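Local coordinates for 5-dehydro-2-deoxygluconokinase (Bacillus halodurans C-125, PDB 2QCV), which probably catalyses the ATP-dependent phosphorylation of 5-dehydro-2-deoxy-D-gluconate, a step in the breakdown of myo-inositol to acetyl-CoA, at residues G44-N49 against E175-P180; Y181-P186 against V191-V196. All coordinates share one frame; numbering follows the deposited sequence.

The two contacts show how one loop serves two layers of a fold. Contact 1 comes first along the chain: it sets the start of helix 46-56 against the loop that leaves strand 171-175 of the mixed sheet, with the contact centre about 5 Å from the chain centre. Contact 2 follows, where the same loop runs into helix 186-199 and packs on it, centred about 16 Å from the chain centre. The contact centres lie about 13 Å apart, and they touch where Tyr193 OH meets Leu176 O, a probable hydrogen bond of doubtful geometry. The loop thus joins the interior of this PfkB-family kinase to an outer helix that meets a second subunit.

Contact 1: G44-N49 against E175-P180; sequences GGSPAN and ELDYRP
Ser46 lays its CB against the carboxylate of Asp177, with CB 3.5 Å from OD1 and 3.7 Å from CG of that aspartate. The hydroxyl makes no hydrogen bond across this contact. Set anti to the backbone N (chi1 170°), Ser46 OG stays 3.9 Å from Asp177 OD1. Its hydrogen bond goes to Asp273, with a weak one to Ser145. Asn49, one helical turn on, binds the second carboxylate oxygen of Asp273 through ND2, so the first turn of helix 46-56 holds both oxygens of that group. Gly45 is the N-cap of this helix, and its backbone angles would jam a CB against the carbonyl O of Gly44. The Gly-Gly pair with the asparagine that follows belongs to the first sequence signature of PfkB kinases, and Asp273 to their GAGD motif; here the two signatures meet beside the loop after strand 171-175. Asp177 is held on its other oxygen, OD2 bonding to Thr147 OG1. With an alanine in its place, Thr147 would probably lose this acceptor and a gap would be likely to open beside Ser46 CB. Glu175 approaches more loosely, its OE1 4.4 Å from Ser46 OG, while OE2 makes a weak hydrogen bond to a bound triethylene glycol, probably from the crystallisation liquor.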
loop_
_atom_site.group_PDB
_atom_site.type_symbol
_atom_site.label_atom_id
_atom_site.label_comp_id
_atom_site.label_asym_id
_atom_site.label_seq_id
_atom_site.Cartn_x
_atom_site.Cartn_y
_atom_site.Cartn_z
ATOM N N GLY A 44 15.297 -22.819 -0.689
ATOM C CA GLY A 44 15.002 -22.799 0.763
ATOM C C GLY A 44 13.533 -22.597 1.028
ATOM O O GLY A 44 12.710 -22.717 0.117
ATOM N N GLY A 45 13.203 -22.313 2.288
ATOM C CA GLY A 45 11.819 -22.208 2.702
ATOM C C GLY A 45 11.519 -23.485 3.431
ATOM O O GLY A 45 11.807 -24.583 2.933
ATOM N N SER A 46 10.922 -23.362 4.616
ATOM C CA SER A 46 10.656 -24.560 5.451
ATOM C C SER A 46 9.902 -25.720 4.765
ATOM O O SER A 46 10.430 -26.828 4.745
ATOM C CB SER A 46 9.992 -24.159 6.762
ATOM O OG SER A 46 9.539 -25.312 7.426
ATOM N N PRO A 47 8.689 -25.490 4.202
ATOM C CA PRO A 47 8.049 -26.638 3.550
ATOM C C PRO A 47 8.775 -27.200 2.326
ATOM O O PRO A 47 8.729 -28.398 2.104
ATOM C CB PRO A 47 6.649 -26.139 3.200
ATOM C CG PRO A 47 6.719 -24.672 3.271
ATOM C CD PRO A 47 7.846 -24.286 4.166
ATOM N N ALA A 48 9.422 -26.353 1.538
ATOM C CA ALA A 48 10.291 -26.794 0.459
ATOM C C ALA A 48 11.421 -27.694 0.947
ATOM O O ALA A 48 11.676 -28.784 0.391
ATOM C CB ALA A 48 10.849 -25.543 -0.345
ATOM N N ASN A 49 12.124 -27.253 1.983
ATOM C CA ASN A 49 13.186 -28.045 2.577
ATOM C C ASN A 49 12.674 -29.389 3.069
ATOM O O ASN A 49 13.364 -30.411 2.962
ATOM C CB ASN A 49 13.796 -27.318 3.788
ATOM C CG ASN A 49 14.635 -26.168 3.412
ATOM O OD1 ASN A 49 15.104 -26.048 2.261
ATOM N ND2 ASN A 49 14.840 -25.263 4.393
ATOM N N GLU A 175 3.665 -27.827 11.168
ATOM C CA GLU A 175 5.013 -27.505 11.576
ATOM C C GLU A 175 5.060 -26.035 11.947
ATOM O O GLU A 175 4.841 -25.162 11.105
ATOM C CB GLU A 175 5.980 -27.849 10.441
ATOM C CG GLU A 175 7.297 -28.411 10.911
ATOM C CD GLU A 175 8.141 -27.412 11.615
ATOM O OE1 GLU A 175 7.941 -26.203 11.408
ATOM O OE2 GLU A 175 9.039 -27.831 12.354
ATOM N N LEU A 176 5.403 -25.734 13.202
ATOM C CA LEU A 176 5.170 -24.415 13.726
ATOM C C LEU A 176 6.089 -23.345 13.127
ATOM O O LEU A 176 5.622 -22.232 12.958
ATOM C CB LEU A 176 5.201 -24.369 15.271
ATOM C CG LEU A 176 4.131 -25.184 16.026
ATOM C CD1 LEU A 176 4.139 -24.839 17.544
ATOM C CD2 LEU A 176 2.744 -24.915 15.435
ATOM N N ASP A 177 7.326 -23.673 12.755
ATOM C CA ASP A 177 8.138 -22.820 11.836
ATOM C C ASP A 177 7.983 -21.346 12.136
ATOM O O ASP A 177 7.389 -20.668 11.332
ATOM C CB ASP A 177 7.628 -23.022 10.347
ATOM C CG ASP A 177 8.344 -22.096 9.313
ATOM O OD1 ASP A 177 9.596 -21.924 9.420
ATOM O OD2 ASP A 177 7.625 -21.540 8.430
ATOM N N TYR A 178 8.472 -20.848 13.279
ATOM C CA TYR A 178 8.186 -19.450 13.668
ATOM C C TYR A 178 9.236 -18.463 13.139
ATOM O O TYR A 178 10.415 -18.580 13.448
ATOM C CB TYR A 178 8.071 -19.312 15.192
ATOM C CG TYR A 178 7.734 -17.924 15.712
ATOM C CD1 TYR A 178 6.697 -17.196 15.170
ATOM C CD2 TYR A 178 8.463 -17.347 16.753
ATOM C CE1 TYR A 178 6.376 -15.891 15.627
ATOM C CE2 TYR A 178 8.138 -16.075 17.242
ATOM C CZ TYR A 178 7.092 -15.355 16.671
ATOM O OH TYR A 178 6.765 -14.113 17.142
ATOM N N ARG A 179 8.763 -17.469 12.392
ATOM C CA ARG A 179 9.576 -16.408 11.811
ATOM C C ARG A 179 8.935 -15.093 12.242
ATOM O O ARG A 179 8.023 -14.607 11.587
ATOM C CB ARG A 179 9.579 -16.541 10.300
ATOM C CG ARG A 179 10.050 -17.899 9.763
ATOM C CD ARG A 179 11.522 -18.136 10.023
ATOM N NE ARG A 179 12.340 -17.313 9.147
ATOM N N PRO A 180 9.354 -14.559 13.388
ATOM C CA PRO A 180 8.675 -13.372 13.950
ATOM C C PRO A 180 8.598 -12.164 13.026
ATOM O O PRO A 180 7.610 -11.466 13.037
ATOM C CB PRO A 180 9.503 -13.027 15.181
ATOM C CG PRO A 180 10.757 -13.774 15.055
ATOM C CD PRO A 180 10.460 -14.998 14.253
#

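Contact 2: Y181-P186 against V191-V196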
loop_
_atom_site.group_PDB
_atom_site.type_symbol
_atom_site.label_atom_id
_atom_site.label_comp_id
_atom_site.label_asym_id
_atom_site.label_seq_id
_atom_site.Cartn_x
_atom_site.Cartn_y
_atom_site.Cartn_z
ATOM N N TYR A 181 9.605 -11.949 12.195
ATOM C CA TYR A 181 9.575 -10.790 11.305
ATOM C C TYR A 181 8.627 -10.946 10.129
ATOM O O TYR A 181 8.365 -9.974 9.403
ATOM C CB TYR A 181 10.972 -10.495 10.836
ATOM C CG TYR A 181 11.800 -9.940 11.957
ATOM C CD1 TYR A 181 11.611 -8.638 12.397
ATOM C CD2 TYR A 181 12.749 -10.707 12.575
ATOM C CE1 TYR A 181 12.370 -8.124 13.433
ATOM C CE2 TYR A 181 13.512 -10.205 13.596
ATOM C CZ TYR A 181 13.321 -8.920 14.021
ATOM O OH TYR A 181 14.095 -8.453 15.062
ATOM N N SER A 182 8.064 -12.135 9.947
ATOM C CA SER A 182 6.966 -12.303 8.961
ATOM C C SER A 182 5.589 -11.890 9.445
ATOM O O SER A 182 4.636 -11.818 8.649
ATOM C CB SER A 182 6.880 -13.754 8.468
ATOM O OG SER A 182 8.011 -14.077 7.724
ATOM N N TRP A 183 5.484 -11.601 10.732
ATOM C CA TRP A 183 4.216 -11.273 11.379
ATOM C C TRP A 183 4.178 -9.847 11.909
ATOM O O TRP A 183 5.216 -9.228 12.167
ATOM C CB TRP A 183 3.992 -12.231 12.564
ATOM C CG TRP A 183 3.833 -13.645 12.146
ATOM C CD1 TRP A 183 4.822 -14.535 11.953
ATOM C CD2 TRP A 183 2.592 -14.347 11.895
ATOM N NE1 TRP A 183 4.303 -15.745 11.542
ATOM C CE2 TRP A 183 2.930 -15.651 11.509
ATOM C CE3 TRP A 183 1.236 -13.987 11.951
ATOM C CZ2 TRP A 183 1.975 -16.602 11.179
ATOM C CZ3 TRP A 183 0.274 -14.939 11.597
ATOM C CH2 TRP A 183 0.648 -16.233 11.258
ATOM N N GLU A 184 2.972 -9.340 12.116
ATOM C CA GLU A 184 2.818 -8.006 12.696
ATOM C C GLU A 184 3.024 -8.006 14.200
ATOM O O GLU A 184 3.722 -7.133 14.755
ATOM C CB GLU A 184 1.443 -7.413 12.322
ATOM C CG GLU A 184 1.248 -7.261 10.812
ATOM C CD GLU A 184 2.246 -6.276 10.218
ATOM O OE1 GLU A 184 2.299 -5.143 10.739
ATOM O OE2 GLU A 184 2.999 -6.639 9.275
ATOM N N THR A 185 2.392 -8.950 14.894
ATOM C CA THR A 185 2.538 -9.030 16.366
ATOM C C THR A 185 2.490 -10.504 16.813
ATOM O O THR A 185 1.936 -11.355 16.101
ATOM C CB THR A 185 1.404 -8.292 17.102
ATOM O OG1 THR A 185 0.203 -9.066 17.012
ATOM C CG2 THR A 185 1.151 -6.901 16.574
ATOM N N PRO A 186 3.094 -10.837 17.958
ATOM C CA PRO A 186 2.987 -12.207 18.454
ATOM C C PRO A 186 1.567 -12.665 18.764
ATOM O O PRO A 186 1.298 -13.840 18.649
ATOM C CB PRO A 186 3.838 -12.199 19.735
ATOM C CG PRO A 186 4.755 -11.044 19.574
ATOM C CD PRO A 186 3.977 -10.020 18.813
ATOM N N VAL A 191 -3.188 -16.195 17.466
ATOM C CA VAL A 191 -4.519 -16.371 16.919
ATOM C C VAL A 191 -4.563 -17.471 15.837
ATOM O O VAL A 191 -5.417 -18.353 15.865
ATOM C CB VAL A 191 -5.077 -15.017 16.427
ATOM C CG1 VAL A 191 -6.318 -15.224 15.486
ATOM C CG2 VAL A 191 -5.408 -14.146 17.628
ATOM N N TYR A 192 -3.674 -17.393 14.860
ATOM C CA TYR A 192 -3.692 -18.330 13.730
ATOM C C TYR A 192 -3.034 -19.674 14.045
ATOM O O TYR A 192 -3.544 -20.715 13.657
ATOM C CB TYR A 192 -3.062 -17.683 12.514
ATOM C CG TYR A 192 -3.976 -16.597 11.999
ATOM C CD1 TYR A 192 -5.169 -16.931 11.382
ATOM C CD2 TYR A 192 -3.681 -15.270 12.192
ATOM C CE1 TYR A 192 -6.052 -15.973 10.961
ATOM C CE2 TYR A 192 -4.548 -14.278 11.759
ATOM C CZ TYR A 192 -5.739 -14.649 11.124
ATOM O OH TYR A 192 -6.624 -13.705 10.684
ATOM N N TYR A 193 -1.933 -19.640 14.779
ATOM C CA TYR A 193 -1.313 -20.896 15.240
ATOM C C TYR A 193 -2.255 -21.716 16.099
ATOM O O TYR A 193 -2.308 -22.918 15.932
ATOM C CB TYR A 193 -0.022 -20.633 16.020
ATOM C CG TYR A 193 1.227 -20.446 15.171
ATOM C CD1 TYR A 193 1.162 -19.982 13.851
ATOM C CD2 TYR A 193 2.474 -20.711 15.693
ATOM C CE1 TYR A 193 2.313 -19.824 13.091
ATOM C CE2 TYR A 193 3.633 -20.583 14.926
ATOM C CZ TYR A 193 3.538 -20.150 13.634
ATOM O OH TYR A 193 4.670 -20.030 12.872
ATOM N N SER A 194 -2.927 -21.114 17.084
ATOM C CA SER A 194 -3.889 -21.858 17.935
ATOM C C SER A 194 -5.018 -22.486 17.098
ATOM O O SER A 194 -5.325 -23.667 17.213
ATOM C CB SER A 194 -4.435 -20.963 19.051
ATOM O OG SER A 194 -5.082 -19.793 18.539
ATOM N N LEU A 195 -5.583 -21.694 16.208
ATOM C CA LEU A 195 -6.707 -22.111 15.338
ATOM C C LEU A 195 -6.302 -23.312 14.481
ATOM O O LEU A 195 -6.996 -24.337 14.461
ATOM C CB LEU A 195 -7.091 -20.928 14.436
ATOM C CG LEU A 195 -7.753 -21.136 13.052
ATOM C CD1 LEU A 195 -9.053 -21.843 13.249
ATOM C CD2 LEU A 195 -7.960 -19.809 12.305
ATOM N N VAL A 196 -5.138 -23.192 13.841
ATOM C CA VAL A 196 -4.644 -24.240 12.958
ATOM C C VAL A 196 -4.233 -25.492 13.761
ATOM O O VAL A 196 -4.618 -26.609 13.405
ATOM C CB VAL A 196 -3.553 -23.760 12.036
ATOM C CG1 VAL A 196 -2.951 -24.943 11.249
ATOM C CG2 VAL A 196 -4.174 -22.675 11.058
HETATM O O HOH W 1 6.052 -18.026 11.283
#
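Trp183 sits in an extended part of the backbone, just after a short 3-10 turn, and faces two consecutive residues of helix 186-199, Tyr192 and Tyr193. The six-membered part of the indole does the touching, with a different corner for each tyrosine. Toward Tyr192 it offers CZ3, 4.0 Å from CD2, and that CD2 lies at the indole edge, near the ring plane; CH2 of Trp183 also comes within 4.2 Å of Tyr192 CB. Toward Tyr193 it offers CZ2, 3.8 Å from CE1. The two rings meet obliquely, their planes at 88°. With CG anti to the carbonyl carbon (chi1 -64°), the indole is carried toward the helix, and chi2 (87°) turns its plane so that the N-H meets a water. This water lies in the indole plane and accepts from Trp183 NE1 at 2.9 Å; it is also hydrogen-bonded to Tyr193 OH, 2.9 Å away, and so bridges the indole N-H and the hydroxyl of Tyr193. Beyond the pair, Tyr193 meets Phe174 edge-to-face, while Tyr192 makes a cation-pi contact with Arg155 and hydrogen-bonds through OH to Glu156 of the second subunit. Thr185 caps the helix start by bonding OG1 to Glu188 N. The loop 181-186 closing onto helix 186-199 is the strand-to-helix connection of a beta-alpha-beta crossover, in which helix 186-199 links the parallel neighbouring strands 171-175 and 202-206 of the ribokinase-like fold.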